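Long-range contacts in histidinol dehydrogenase (Elizabethkingia anophelis NUHP1, PDB 6AN0), which probably catalyses the two successive NAD-dependent oxidations that turn L-histidinol through L-histidinaldehyde into L-histidine, the last step of histidine biosynthesis, with one zinc ion per subunit: residues Asn22-Pro27 with Asn325-Glu330; Val256-Leu261 with Glu290-Gln295; Gln263-Ala268 with Leu296-Ile301; Asp269-Leu274 with Leu307-Ile312. All coordinates share one frame; numbering follows the deposited sequence. Where two conformers were deposited one is given.

Contact 1: Asn22-Pro27 with Asn325-Glu330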
loop_
_atom_site.group_PDB
_atom_site.type_symbol
_atom_site.label_atom_id
_atom_site.label_comp_id
_atom_site.label_asym_id
_atom_site.label_seq_id
_atom_site.Cartn_x
_atom_site.Cartn_y
_atom_site.Cartn_z
ATOM N N ASN A 22 16.496 16.633 16.942
ATOM C CA ASN A 22 17.811 16.172 16.513
ATOM C C ASN A 22 18.093 14.738 16.939
ATOM O O ASN A 22 18.757 13.997 16.203
ATOM C CB ASN A 22 18.887 17.110 17.059
ATOM C CG ASN A 22 18.726 18.513 16.542
ATOM O OD1 ASN A 22 18.669 19.470 17.312
ATOM N ND2 ASN A 22 18.617 18.643 15.225
ATOM N N LEU A 23 17.589 14.319 18.096
ATOM C CA LEU A 23 17.901 12.988 18.596
ATOM C C LEU A 23 17.148 11.876 17.873
ATOM O O LEU A 23 17.535 10.711 18.005
ATOM C CB LEU A 23 17.624 12.920 20.097
ATOM C CG LEU A 23 18.522 13.841 20.921
ATOM C CD1 LEU A 23 18.114 13.822 22.384
ATOM C CD2 LEU A 23 19.981 13.443 20.755
ATOM N N ILE A 24 16.101 12.193 17.101
ATOM C CA ILE A 24 15.377 11.158 16.362
ATOM C C ILE A 24 15.964 10.899 14.981
ATOM O O ILE A 24 15.462 10.028 14.257
ATOM C CB ILE A 24 13.881 11.513 16.225
ATOM C CG1 ILE A 24 13.706 12.889 15.575
ATOM C CG2 ILE A 24 13.188 11.465 17.579
ATOM C CD1 ILE A 24 12.255 13.299 15.400
ATOM N N GLN A 25 17.015 11.619 14.590
ATOM C CA GLN A 25 17.534 11.519 13.231
ATOM C C GLN A 25 18.295 10.216 13.006
ATOM O O GLN A 25 19.171 9.844 13.796
ATOM C CB GLN A 25 18.447 12.708 12.931
ATOM C CG GLN A 25 17.741 14.041 12.985
ATOM C CD GLN A 25 16.671 14.164 11.923
ATOM O OE1 GLN A 25 16.783 13.584 10.840
ATOM N NE2 GLN A 25 15.620 14.915 12.230
ATOM N N ARG A 26 17.965 9.523 11.919
ATOM C CA ARG A 26 18.800 8.430 11.466
ATOM C C ARG A 26 20.099 8.992 10.893
ATOM O O ARG A 26 20.192 10.191 10.610
ATOM C CB ARG A 26 18.074 7.594 10.412
ATOM C CG ARG A 26 17.143 6.531 10.988
ATOM C CD ARG A 26 15.908 7.158 11.609
ATOM N NE ARG A 26 14.885 6.159 11.915
ATOM C CZ ARG A 26 13.704 6.453 12.446
ATOM N NH1 ARG A 26 13.416 7.717 12.735
ATOM N NH2 ARG A 26 12.818 5.488 12.697
ATOM N N PRO A 27 21.130 8.157 10.751
ATOM C CA PRO A 27 22.324 8.604 10.025
ATOM C C PRO A 27 21.966 8.936 8.585
ATOM O O PRO A 27 21.047 8.354 8.002
ATOM C CB PRO A 27 23.277 7.404 10.117
ATOM C CG PRO A 27 22.424 6.239 10.543
ATOM C CD PRO A 27 21.301 6.815 11.339
ATOM N N ASN A 325 7.332 7.421 19.784
ATOM C CA ASN A 325 6.307 7.714 18.787
ATOM C C ASN A 325 6.787 8.756 17.781
ATOM O O ASN A 325 6.412 8.704 16.602
ATOM C CB ASN A 325 5.015 8.173 19.478
ATOM C CG ASN A 325 4.264 7.027 20.173
ATOM O OD1 ASN A 325 4.397 5.856 19.802
ATOM N ND2 ASN A 325 3.444 7.374 21.167
ATOM N N LEU A 326 7.634 9.690 18.216
ATOM C CA LEU A 326 8.249 10.637 17.288
ATOM C C LEU A 326 9.302 9.962 16.410
ATOM O O LEU A 326 9.464 10.325 15.238
ATOM C CB LEU A 326 8.877 11.799 18.066
ATOM C CG LEU A 326 7.923 12.720 18.835
ATOM C CD1 LEU A 326 8.689 13.825 19.558
ATOM C CD2 LEU A 326 6.891 13.312 17.909
ATOM N N TYR A 327 10.040 8.988 16.963
ATOM C CA TYR A 327 11.096 8.308 16.210
ATOM C C TYR A 327 10.522 7.315 15.197
ATOM O O TYR A 327 11.057 7.169 14.086
ATOM C CB TYR A 327 12.034 7.597 17.189
ATOM C CG TYR A 327 13.188 6.840 16.558
ATOM C CD1 TYR A 327 14.358 7.495 16.179
ATOM C CD2 TYR A 327 13.114 5.468 16.360
ATOM C CE1 TYR A 327 15.413 6.794 15.610
ATOM C CE2 TYR A 327 14.157 4.761 15.798
ATOM C CZ TYR A 327 15.307 5.428 15.425
ATOM O OH TYR A 327 16.345 4.725 14.872
ATOM N N ALA A 328 9.439 6.610 15.573
ATOM C CA ALA A 328 8.730 5.619 14.756
ATOM C C ALA A 328 9.662 4.470 14.382
ATOM O O ALA A 328 10.026 4.314 13.205
ATOM C CB ALA A 328 8.133 6.274 13.507
ATOM N N PRO A 329 10.048 3.637 15.350
ATOM C CA PRO A 329 11.087 2.629 15.107
ATOM C C PRO A 329 10.588 1.428 14.309
ATOM O O PRO A 329 9.427 1.017 14.396
ATOM C CB PRO A 329 11.490 2.195 16.524
ATOM C CG PRO A 329 10.197 2.378 17.336
ATOM C CD PRO A 329 9.565 3.631 16.745
ATOM N N GLU A 330 11.500 0.850 13.523
ATOM C CA GLU A 330 11.192 -0.421 12.864
ATOM C C GLU A 330 10.839 -1.501 13.894
ATOM O O GLU A 330 9.832 -2.207 13.755
ATOM C CB GLU A 330 12.377 -0.871 12.010
ATOM C CG GLU A 330 12.125 -2.179 11.285
ATOM C CD GLU A 330 13.392 -2.829 10.767
ATOM O OE1 GLU A 330 14.487 -2.464 11.233
ATOM O OE2 GLU A 330 13.283 -3.733 9.915
#

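Contact 2: Val256-Leu261 with Glu290-Gln295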
loop_
_atom_site.group_PDB
_atom_site.type_symbol
_atom_site.label_atom_id
_atom_site.label_comp_id
_atom_site.label_asym_id
_atom_site.label_seq_id
_atom_site.Cartn_x
_atom_site.Cartn_y
_atom_site.Cartn_z
ATOM N N VAL A 256 19.181 -6.475 27.552
ATOM C CA VAL A 256 19.056 -5.270 26.735
ATOM C C VAL A 256 20.304 -5.069 25.880
ATOM O O VAL A 256 20.212 -4.766 24.684
ATOM C CB VAL A 256 18.773 -4.045 27.630
ATOM C CG1 VAL A 256 18.869 -2.755 26.821
ATOM C CG2 VAL A 256 17.384 -4.161 28.278
ATOM N N ALA A 257 21.486 -5.233 26.475
ATOM C CA ALA A 257 22.717 -5.110 25.697
ATOM C C ALA A 257 22.754 -6.106 24.541
ATOM O O ALA A 257 23.134 -5.753 23.413
ATOM C CB ALA A 257 23.926 -5.309 26.605
ATOM N N ALA A 258 22.361 -7.356 24.799
ATOM C CA ALA A 258 22.350 -8.363 23.740
ATOM C C ALA A 258 21.369 -7.998 22.629
ATOM O O ALA A 258 21.658 -8.211 21.442
ATOM C CB ALA A 258 22.014 -9.736 24.330
ATOM N N ASP A 259 20.211 -7.438 22.988
ATOM C CA ASP A 259 19.240 -7.014 21.978
ATOM C C ASP A 259 19.800 -5.892 21.108
ATOM O O ASP A 259 19.694 -5.936 19.873
ATOM C CB ASP A 259 17.937 -6.582 22.653
ATOM C CG ASP A 259 17.222 -7.752 23.327
ATOM O OD1 ASP A 259 17.441 -8.901 22.887
ATOM O OD2 ASP A 259 16.445 -7.531 24.283
ATOM N N LEU A 260 20.395 -4.875 21.736
ATOM C CA LEU A 260 21.037 -3.802 20.982
ATOM C C LEU A 260 22.095 -4.354 20.039
ATOM O O LEU A 260 22.168 -3.960 18.868
ATOM C CB LEU A 260 21.670 -2.789 21.933
ATOM C CG LEU A 260 20.739 -2.013 22.861
ATOM C CD1 LEU A 260 21.573 -1.157 23.795
ATOM C CD2 LEU A 260 19.764 -1.164 22.037
ATOM N N LEU A 261 22.946 -5.251 20.541
ATOM C CA LEU A 261 24.021 -5.763 19.698
ATOM C C LEU A 261 23.486 -6.659 18.592
ATOM O O LEU A 261 24.089 -6.733 17.518
ATOM C CB LEU A 261 25.050 -6.496 20.552
ATOM C CG LEU A 261 25.896 -5.543 21.407
ATOM C CD1 LEU A 261 26.738 -6.295 22.407
ATOM C CD2 LEU A 261 26.790 -4.695 20.510
ATOM N N GLU A 290 29.719 -3.118 26.142
ATOM C CA GLU A 290 31.160 -3.133 25.928
ATOM C C GLU A 290 31.720 -4.539 26.094
ATOM O O GLU A 290 32.528 -4.996 25.276
ATOM C CB GLU A 290 31.853 -2.164 26.896
ATOM C CG GLU A 290 31.577 -0.692 26.613
ATOM C CD GLU A 290 31.754 -0.330 25.143
ATOM O OE1 GLU A 290 30.778 0.141 24.521
ATOM O OE2 GLU A 290 32.867 -0.522 24.607
ATOM N N ASN A 291 31.303 -5.240 27.157
ATOM C CA ASN A 291 31.818 -6.583 27.410
ATOM C C ASN A 291 31.366 -7.569 26.339
ATOM O O ASN A 291 32.173 -8.365 25.844
ATOM C CB ASN A 291 31.387 -7.062 28.792
ATOM C CG ASN A 291 32.138 -6.368 29.902
ATOM O OD1 ASN A 291 33.171 -5.738 29.665
ATOM N ND2 ASN A 291 31.631 -6.485 31.125
ATOM N N GLN A 292 30.086 -7.531 25.966
ATOM C CA GLN A 292 29.586 -8.457 24.954
ATOM C C GLN A 292 30.150 -8.155 23.573
ATOM O O GLN A 292 30.358 -9.078 22.779
ATOM C CB GLN A 292 28.054 -8.422 24.904
ATOM C CG GLN A 292 27.391 -8.986 26.144
ATOM C CD GLN A 292 25.881 -8.987 26.030
ATOM O OE1 GLN A 292 25.338 -9.192 24.947
ATOM N NE2 GLN A 292 25.195 -8.751 27.147
ATOM N N LEU A 293 30.400 -6.878 23.266
ATOM C CA LEU A 293 30.920 -6.516 21.951
ATOM C C LEU A 293 32.229 -7.237 21.649
ATOM O O LEU A 293 32.468 -7.642 20.506
ATOM C CB LEU A 293 31.112 -5.001 21.866
ATOM C CG LEU A 293 31.663 -4.444 20.552
ATOM C CD1 LEU A 293 30.749 -4.814 19.399
ATOM C CD2 LEU A 293 31.824 -2.943 20.642
ATOM N N THR A 294 33.082 -7.419 22.662
ATOM C CA THR A 294 34.379 -8.054 22.449
ATOM C C THR A 294 34.257 -9.468 21.896
ATOM O O THR A 294 35.211 -9.972 21.295
ATOM C CB THR A 294 35.186 -8.093 23.756
ATOM O OG1 THR A 294 34.471 -8.845 24.745
ATOM C CG2 THR A 294 35.438 -6.690 24.285
ATOM N N GLN A 295 33.112 -10.118 22.076
ATOM C CA GLN A 295 32.943 -11.505 21.679
ATOM C C GLN A 295 32.283 -11.671 20.312
ATOM O O GLN A 295 32.100 -12.807 19.866
ATOM C CB GLN A 295 32.127 -12.247 22.744
ATOM C CG GLN A 295 32.701 -12.106 24.149
ATOM C CD GLN A 295 34.121 -12.647 24.260
ATOM O OE1 GLN A 295 34.374 -13.816 23.979
ATOM N NE2 GLN A 295 35.051 -11.793 24.674
#

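Contact 3: Gln263-Ala268 with Leu296-Ile301. With ZN (zinc ion), chain B.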
loop_
_atom_site.group_PDB
_atom_site.type_symbol
_atom_site.label_atom_id
_atom_site.label_comp_id
_atom_site.label_asym_id
_atom_site.label_seq_id
_atom_site.Cartn_x
_atom_site.Cartn_y
_atom_site.Cartn_z
ATOM N N GLN A 263 20.779 -6.096 16.848
ATOM C CA GLN A 263 20.438 -5.187 15.761
ATOM C C GLN A 263 21.687 -4.555 15.143
ATOM O O GLN A 263 21.768 -4.406 13.917
ATOM C CB GLN A 263 19.489 -4.101 16.272
ATOM C CG GLN A 263 19.075 -3.099 15.195
ATOM C CD GLN A 263 18.355 -3.779 14.056
ATOM O OE1 GLN A 263 18.870 -3.870 12.942
ATOM N NE2 GLN A 263 17.164 -4.278 14.332
ATOM N N ALA A 264 22.677 -4.186 15.972
ATOM C CA ALA A 264 23.854 -3.471 15.466
ATOM C C ALA A 264 24.677 -4.321 14.511
ATOM O O ALA A 264 25.266 -3.788 13.563
ATOM C CB ALA A 264 24.750 -3.010 16.615
ATOM N N GLU A 265 24.736 -5.638 14.734
ATOM C CA GLU A 265 25.566 -6.485 13.887
ATOM C C GLU A 265 24.996 -6.666 12.484
ATOM O O GLU A 265 25.673 -7.269 11.639
ATOM C CB GLU A 265 25.767 -7.853 14.547
ATOM C CG GLU A 265 24.620 -8.816 14.271
ATOM C CD GLU A 265 24.859 -10.212 14.829
ATOM O OE1 GLU A 265 26.013 -10.539 15.169
ATOM O OE2 GLU A 265 23.879 -10.987 14.926
ATOM N N HIS A 266 23.786 -6.166 12.209
ATOM C CA HIS A 266 23.211 -6.324 10.874
ATOM C C HIS A 266 24.012 -5.579 9.814
ATOM O O HIS A 266 24.192 -6.080 8.700
ATOM C CB HIS A 266 21.763 -5.834 10.850
ATOM C CG HIS A 266 20.760 -6.929 10.996
ATOM N ND1 HIS A 266 20.655 -7.966 10.092
ATOM C CD2 HIS A 266 19.816 -7.152 11.941
ATOM C CE1 HIS A 266 19.685 -8.779 10.473
ATOM N NE2 HIS A 266 19.158 -8.307 11.591
ATOM N N GLY A 267 24.474 -4.375 10.132
ATOM C CA GLY A 267 25.119 -3.532 9.153
ATOM C C GLY A 267 25.641 -2.251 9.759
ATOM O O GLY A 267 25.145 -1.795 10.796
ATOM N N ALA A 268 26.657 -1.669 9.113
ATOM C CA ALA A 268 27.266 -0.444 9.611
ATOM C C ALA A 268 26.293 0.727 9.621
ATOM O O ALA A 268 26.506 1.677 10.379
ATOM C CB ALA A 268 28.495 -0.095 8.765
ATOM N N LEU A 296 31.931 -10.579 19.633
ATOM C CA LEU A 296 31.177 -10.676 18.383
ATOM C C LEU A 296 32.128 -10.876 17.214
ATOM O O LEU A 296 33.014 -10.039 17.007
ATOM C CB LEU A 296 30.354 -9.422 18.146
ATOM C CG LEU A 296 29.183 -9.072 19.066
ATOM C CD1 LEU A 296 28.307 -8.034 18.384
ATOM C CD2 LEU A 296 28.395 -10.303 19.440
ATOM N N PRO A 297 31.977 -11.934 16.416
ATOM C CA PRO A 297 32.749 -12.002 15.167
ATOM C C PRO A 297 32.529 -10.787 14.281
ATOM O O PRO A 297 33.461 -10.350 13.596
ATOM C CB PRO A 297 32.236 -13.294 14.512
ATOM C CG PRO A 297 31.733 -14.109 15.636
ATOM C CD PRO A 297 31.136 -13.127 16.608
ATOM N N ARG A 298 31.326 -10.207 14.304
ATOM C CA ARG A 298 31.003 -9.008 13.541
ATOM C C ARG A 298 31.185 -7.733 14.353
ATOM O O ARG A 298 30.447 -6.760 14.140
ATOM C CB ARG A 298 29.570 -9.099 13.014
ATOM C CG ARG A 298 29.346 -10.285 12.080
ATOM C CD ARG A 298 27.878 -10.530 11.820
ATOM N NE ARG A 298 27.231 -9.420 11.126
ATOM C CZ ARG A 298 27.158 -9.314 9.804
ATOM N NH1 ARG A 298 27.713 -10.243 9.032
ATOM N NH2 ARG A 298 26.539 -8.275 9.250
ATOM N N LYS A 299 32.150 -7.709 15.279
ATOM C CA LYS A 299 32.264 -6.568 16.184
ATOM C C LYS A 299 32.586 -5.286 15.428
ATOM O O LYS A 299 32.168 -4.200 15.846
ATOM C CB LYS A 299 33.326 -6.838 17.254
ATOM C CG LYS A 299 34.744 -6.959 16.713
ATOM C CD LYS A 299 35.755 -7.187 17.827
ATOM C CE LYS A 299 35.618 -8.579 18.431
ATOM N NZ LYS A 299 36.653 -8.804 19.478
ATOM N N SER A 300 33.311 -5.394 14.311
ATOM C CA SER A 300 33.633 -4.210 13.518
ATOM C C SER A 300 32.365 -3.571 12.956
ATOM O O SER A 300 32.168 -2.351 13.047
ATOM C CB SER A 300 34.602 -4.587 12.392
ATOM O OG SER A 300 34.838 -3.492 11.517
ATOM N N ILE A 301 31.476 -4.385 12.397
ATOM C CA ILE A 301 30.230 -3.848 11.869
ATOM C C ILE A 301 29.377 -3.252 12.988
ATOM O O ILE A 301 28.827 -2.152 12.845
ATOM C CB ILE A 301 29.485 -4.946 11.090
ATOM C CG1 ILE A 301 30.265 -5.329 9.829
ATOM C CG2 ILE A 301 28.067 -4.512 10.787
ATOM C CD1 ILE A 301 29.814 -6.631 9.222
HETATM ZN ZN ZN B . 17.728 -9.236 12.785
HETATM O O HOH W 1 28.851 -11.433 15.100
HETATM O O HOH W 2 17.841 -7.688 14.107
HETATM O O HOH W 3 16.065 -7.972 12.010
#

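Contact 4: Asp269-Leu274 with Leu307-Ile312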
loop_
_atom_site.group_PDB
_atom_site.type_symbol
_atom_site.label_atom_id
_atom_site.label_comp_id
_atom_site.label_asym_id
_atom_site.label_seq_id
_atom_site.Cartn_x
_atom_site.Cartn_y
_atom_site.Cartn_z
ATOM N N ASP A 269 25.234 0.680 8.805
ATOM C CA ASP A 269 24.246 1.750 8.723
ATOM C C ASP A 269 23.050 1.536 9.651
ATOM O O ASP A 269 22.161 2.393 9.702
ATOM C CB ASP A 269 23.756 1.908 7.276
ATOM C CG ASP A 269 24.828 2.461 6.352
ATOM O OD1 ASP A 269 25.712 3.192 6.847
ATOM O OD2 ASP A 269 24.783 2.175 5.136
ATOM N N SER A 270 22.999 0.419 10.370
ATOM C CA SER A 270 21.960 0.199 11.367
ATOM C C SER A 270 22.057 1.248 12.467
ATOM O O SER A 270 23.098 1.876 12.668
ATOM C CB SER A 270 22.085 -1.189 11.991
ATOM O OG SER A 270 21.787 -2.209 11.064
ATOM N N GLN A 271 20.963 1.419 13.201
ATOM C CA GLN A 271 20.940 2.351 14.317
ATOM C C GLN A 271 20.178 1.728 15.473
ATOM O O GLN A 271 19.137 1.091 15.268
ATOM C CB GLN A 271 20.282 3.688 13.940
ATOM C CG GLN A 271 20.329 4.718 15.073
ATOM C CD GLN A 271 19.724 6.053 14.690
ATOM O OE1 GLN A 271 18.576 6.120 14.267
ATOM N NE2 GLN A 271 20.507 7.131 14.831
ATOM N N VAL A 272 20.683 1.919 16.688
ATOM C CA VAL A 272 19.941 1.489 17.867
ATOM C C VAL A 272 19.754 2.679 18.801
ATOM O O VAL A 272 20.604 3.573 18.897
ATOM C CB VAL A 272 20.612 0.298 18.599
ATOM C CG1 VAL A 272 21.018 -0.795 17.604
ATOM C CG2 VAL A 272 21.812 0.756 19.426
ATOM N N ILE A 273 18.612 2.686 19.488
ATOM C CA ILE A 273 18.253 3.729 20.437
ATOM C C ILE A 273 17.861 3.043 21.733
ATOM O O ILE A 273 16.999 2.158 21.723
ATOM C CB ILE A 273 17.082 4.595 19.927
ATOM C CG1 ILE A 273 17.399 5.178 18.546
ATOM C CG2 ILE A 273 16.775 5.706 20.930
ATOM C CD1 ILE A 273 18.440 6.252 18.575
ATOM N N LEU A 274 18.500 3.432 22.837
ATOM C CA LEU A 274 18.138 2.946 24.168
ATOM C C LEU A 274 17.587 4.107 24.992
ATOM O O LEU A 274 18.286 5.100 25.220
ATOM C CB LEU A 274 19.347 2.312 24.867
ATOM C CG LEU A 274 19.199 1.931 26.349
ATOM C CD1 LEU A 274 18.082 0.909 26.551
ATOM C CD2 LEU A 274 20.516 1.395 26.908
ATOM N N LEU A 307 28.387 3.903 16.600
ATOM C CA LEU A 307 28.835 5.293 16.544
ATOM C C LEU A 307 27.661 6.239 16.326
ATOM O O LEU A 307 27.644 7.354 16.863
ATOM C CB LEU A 307 29.878 5.485 15.437
ATOM C CG LEU A 307 30.540 6.867 15.476
ATOM C CD1 LEU A 307 31.414 7.012 16.725
ATOM C CD2 LEU A 307 31.360 7.157 14.198
ATOM N N GLN A 308 26.668 5.807 15.549
ATOM C CA GLN A 308 25.495 6.612 15.235
ATOM C C GLN A 308 24.332 6.353 16.187
ATOM O O GLN A 308 23.242 6.897 15.978
ATOM C CB GLN A 308 25.039 6.348 13.793
ATOM C CG GLN A 308 26.157 6.196 12.770
ATOM C CD GLN A 308 26.706 7.529 12.260
ATOM O OE1 GLN A 308 26.025 8.567 12.287
ATOM N NE2 GLN A 308 27.947 7.499 11.782
ATOM N N SER A 309 24.539 5.554 17.225
ATOM C CA SER A 309 23.488 5.162 18.153
ATOM C C SER A 309 23.478 6.075 19.378
ATOM O O SER A 309 24.415 6.838 19.621
ATOM C CB SER A 309 23.672 3.694 18.546
ATOM O OG SER A 309 23.529 2.874 17.392
ATOM N N ARG A 310 22.385 6.009 20.148
ATOM C CA ARG A 310 22.159 6.954 21.237
ATOM C C ARG A 310 21.533 6.245 22.429
ATOM O O ARG A 310 20.587 5.476 22.257
ATOM C CB ARG A 310 21.234 8.105 20.797
ATOM C CG ARG A 310 21.633 8.764 19.485
ATOM C CD ARG A 310 20.833 10.017 19.195
ATOM N NE ARG A 310 21.393 10.715 18.043
ATOM C CZ ARG A 310 20.884 10.667 16.817
ATOM N NH1 ARG A 310 19.779 9.975 16.582
ATOM N NH2 ARG A 310 21.472 11.332 15.828
ATOM N N GLY A 311 22.054 6.511 23.624
ATOM C CA GLY A 311 21.383 6.165 24.872
ATOM C C GLY A 311 20.873 7.425 25.556
ATOM O O GLY A 311 21.621 8.388 25.743
ATOM N N ILE A 312 19.591 7.408 25.920
ATOM C CA ILE A 312 18.908 8.603 26.402
ATOM C C ILE A 312 18.178 8.276 27.696
ATOM O O ILE A 312 17.400 7.316 27.749
ATOM C CB ILE A 312 17.922 9.140 25.345
ATOM C CG1 ILE A 312 18.645 9.329 24.005
ATOM C CG2 ILE A 312 17.280 10.446 25.825
ATOM C CD1 ILE A 312 17.733 9.633 22.838
#

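Contact 1: Asn22-Pro27 with Asn325-Glu330
The carbonyl oxygen of Y327 is gripped twice, by both terminal nitrogens of R26, which reach it end-on. R26 NH1 to Y327 O measures 2.8 Å and falls on a lone pair in the carbonyl plane; NH2 donates to the same oxygen from above that plane. A third, weak bond runs from R26 NH2 to A328 O. The guanidinium lies flat over the Y327 ring, planes 2° apart, with R26 CZ 3.6 Å from the ring centroid, a cation-pi stack. One residue thus offers R26 both its aromatic face and its carbonyl oxygen. The ring folds under the guanidinium because Y327 CG is anti to the backbone N (chi1 180°), while R26 bends at chi2 (71°). I24 packs beside them: its CB sits 4.0 Å from Y327 CD1, and its CG2 leans on L326 CB. A328, with positive phi, is where the chain leaves helix 317-327, so R26 binds carbonyls at that helix's C-terminal end, just before E330, probably a catalytic proton acceptor. A salt bridge to E242 on strand 242-247 gives R26 NH2 another partner, and Y327 OH bonds Q271 on strand 271-276; the loop after helix 20-23 is thereby tied to helix 317-327 and the parallel sheet.

Contact 2: Val256-Leu261 with Glu290-Gln295
Two helices flanking strand 271-276 in sequence, 253-264 before it and 279-293 after it, pack through a fully buried interface. Q292 does most of the touching. With CG anti to its carbonyl carbon and the chain extended beyond CG (chi2 -178°), it reaches across to two successive alanines of the other helix. The amide ends split between them: Q292 OE1 lies 3.3 Å from A258 CA and meets the A258 methyl, while Q292 NE2 lies 3.7 Å from A257 CB. No hydrogen bond joins the two segments. The buried NE2 instead bonds E254 O, one turn earlier on helix 253-264, and Q288 OE1 on its own helix, which fixes how the amide is turned. L261 crosses Q292 obliquely and puts CD1 3.5 Å from Q292 CB, at the root of the glutamine. Its other methyl meets L293 tip to tip, L261 CD2 to L293 CD1 at 4.1 Å, crossing at about a right angle. V256 and L260 turn to strand 271-276, L293 also packs on helix 299-307, and A426 and H425 of the second subunit cover A258 and Q292, so helix 253-264 lies between the sheet and the dimer partner, with helix 279-293 packed beside it.

Contact 3: Gln263-Ala268 with Leu296-Ile301
The guanidinium of R298 carries I301 CD1 on one face, 3.7 Å above its plane and offset toward the rim, and meets the backbone of E265 at its edge. There NE and NH2 grip E265 O side-on: R298 NE to E265 O is 2.7 Å, within the carbonyl plane, and NH2 comes in nearly along the C=O axis. The bend at chi3 (64°) turns the group onto this oxygen. The E265 carboxylate stands at 89° to the guanidinium, and E265 OE1 stays 4.4 Å from R298 NE, beyond a salt bridge, though the opposite charges probably attract. One water donates to E265 OE1 and accepts from the main-chain N of R298, 2.9 Å from it; R298 is the N-cap of helix 299-307. E265 belongs to the type I turn A264-G267, which follows on from helix 253-264 and holds the metal ligand H266. H266 NE2 binds zinc at 2.1 Å, alongside two waters, D364 and H423 of the second subunit. E265 OE2 bonds ND1 of that H423, making E265 a second-shell residue of the zinc site, and OE1 bonds A422 N of the second subunit. I301 CG2 presses on the turn's backbone, 3.5 Å from G267 C, and reaches A268 N.

Contact 4: Asp269-Leu274 with Leu307-Ile312
Backbone hydrogen bonds join strands 271-276 and 310-313 side by side in parallel, the segment axes 12° apart, with I273 bridged to R310 and L274 to G311. R310 N donates to V272 O, L274 N to R310 O, and I312 N to L274 O at 2.7 Å; each donor comes in nearly along the C=O axis. Two CA-H...O contacts fill in between, from I273 CA to R310 O and from G311 CA to L274 O. Side chains carry the hydrogen bonding past the start of strand 310-313. S309 OG, anti to its carbonyl carbon (chi1 -63°), takes the V272 N-H at 3.1 Å in a nearly straight bond (165°); it also bonds A305 O in the last turn of helix 299-307. Q271 extends with CG anti to its backbone N, and its NE2 points almost directly at Q308 O, 3.0 Å away and within the amide plane. Q271 NE2 and R310 NH1 approach to 3.4 Å as two donors, both drawn to Q25 O, while Q271 OE1 bonds Y327 OH. Apolar contacts line the face holding I273 and R310: the two side chains run alongside each other, I273 CD1 lying 4.0 Å from R310 CB. On the face carrying V272 and L274, V272 CG2 touches S309 CB at 3.6 Å, and V272 and L274 pack against helix 253-264. The pairing is sealed by main-chain bonds in the buried strands; at their N-terminal end Q271 and R310 converge on Q25 O of the neighbouring loop, and S309 OG links V272 N to A305 O, which probably fixes their orientations.

In the fold
All four contacts belong to one domain, built around the parallel sheet ordered 10-13, 310-313, 271-276, 242-247, 331-335, 351-354. Contact 4 pairs two adjacent strands of it. Contacts 2 and 3 share helix 253-264, their centres about 10 Å apart; both also meet the second subunit. Along the chain the segments of contacts 2, 3 and 4 alternate, whereas contact 1 spans them all, joining residues nearly 300 apart. Its centre lies about 10 Å from that of contact 4, which it touches through Y327 with Q271 and Q25 with R310. Strand 271-276 lies between helix 317-327, which meets I273, and helix 253-264, which meets V272 and L274 and leads into the turn holding zinc ligand H266.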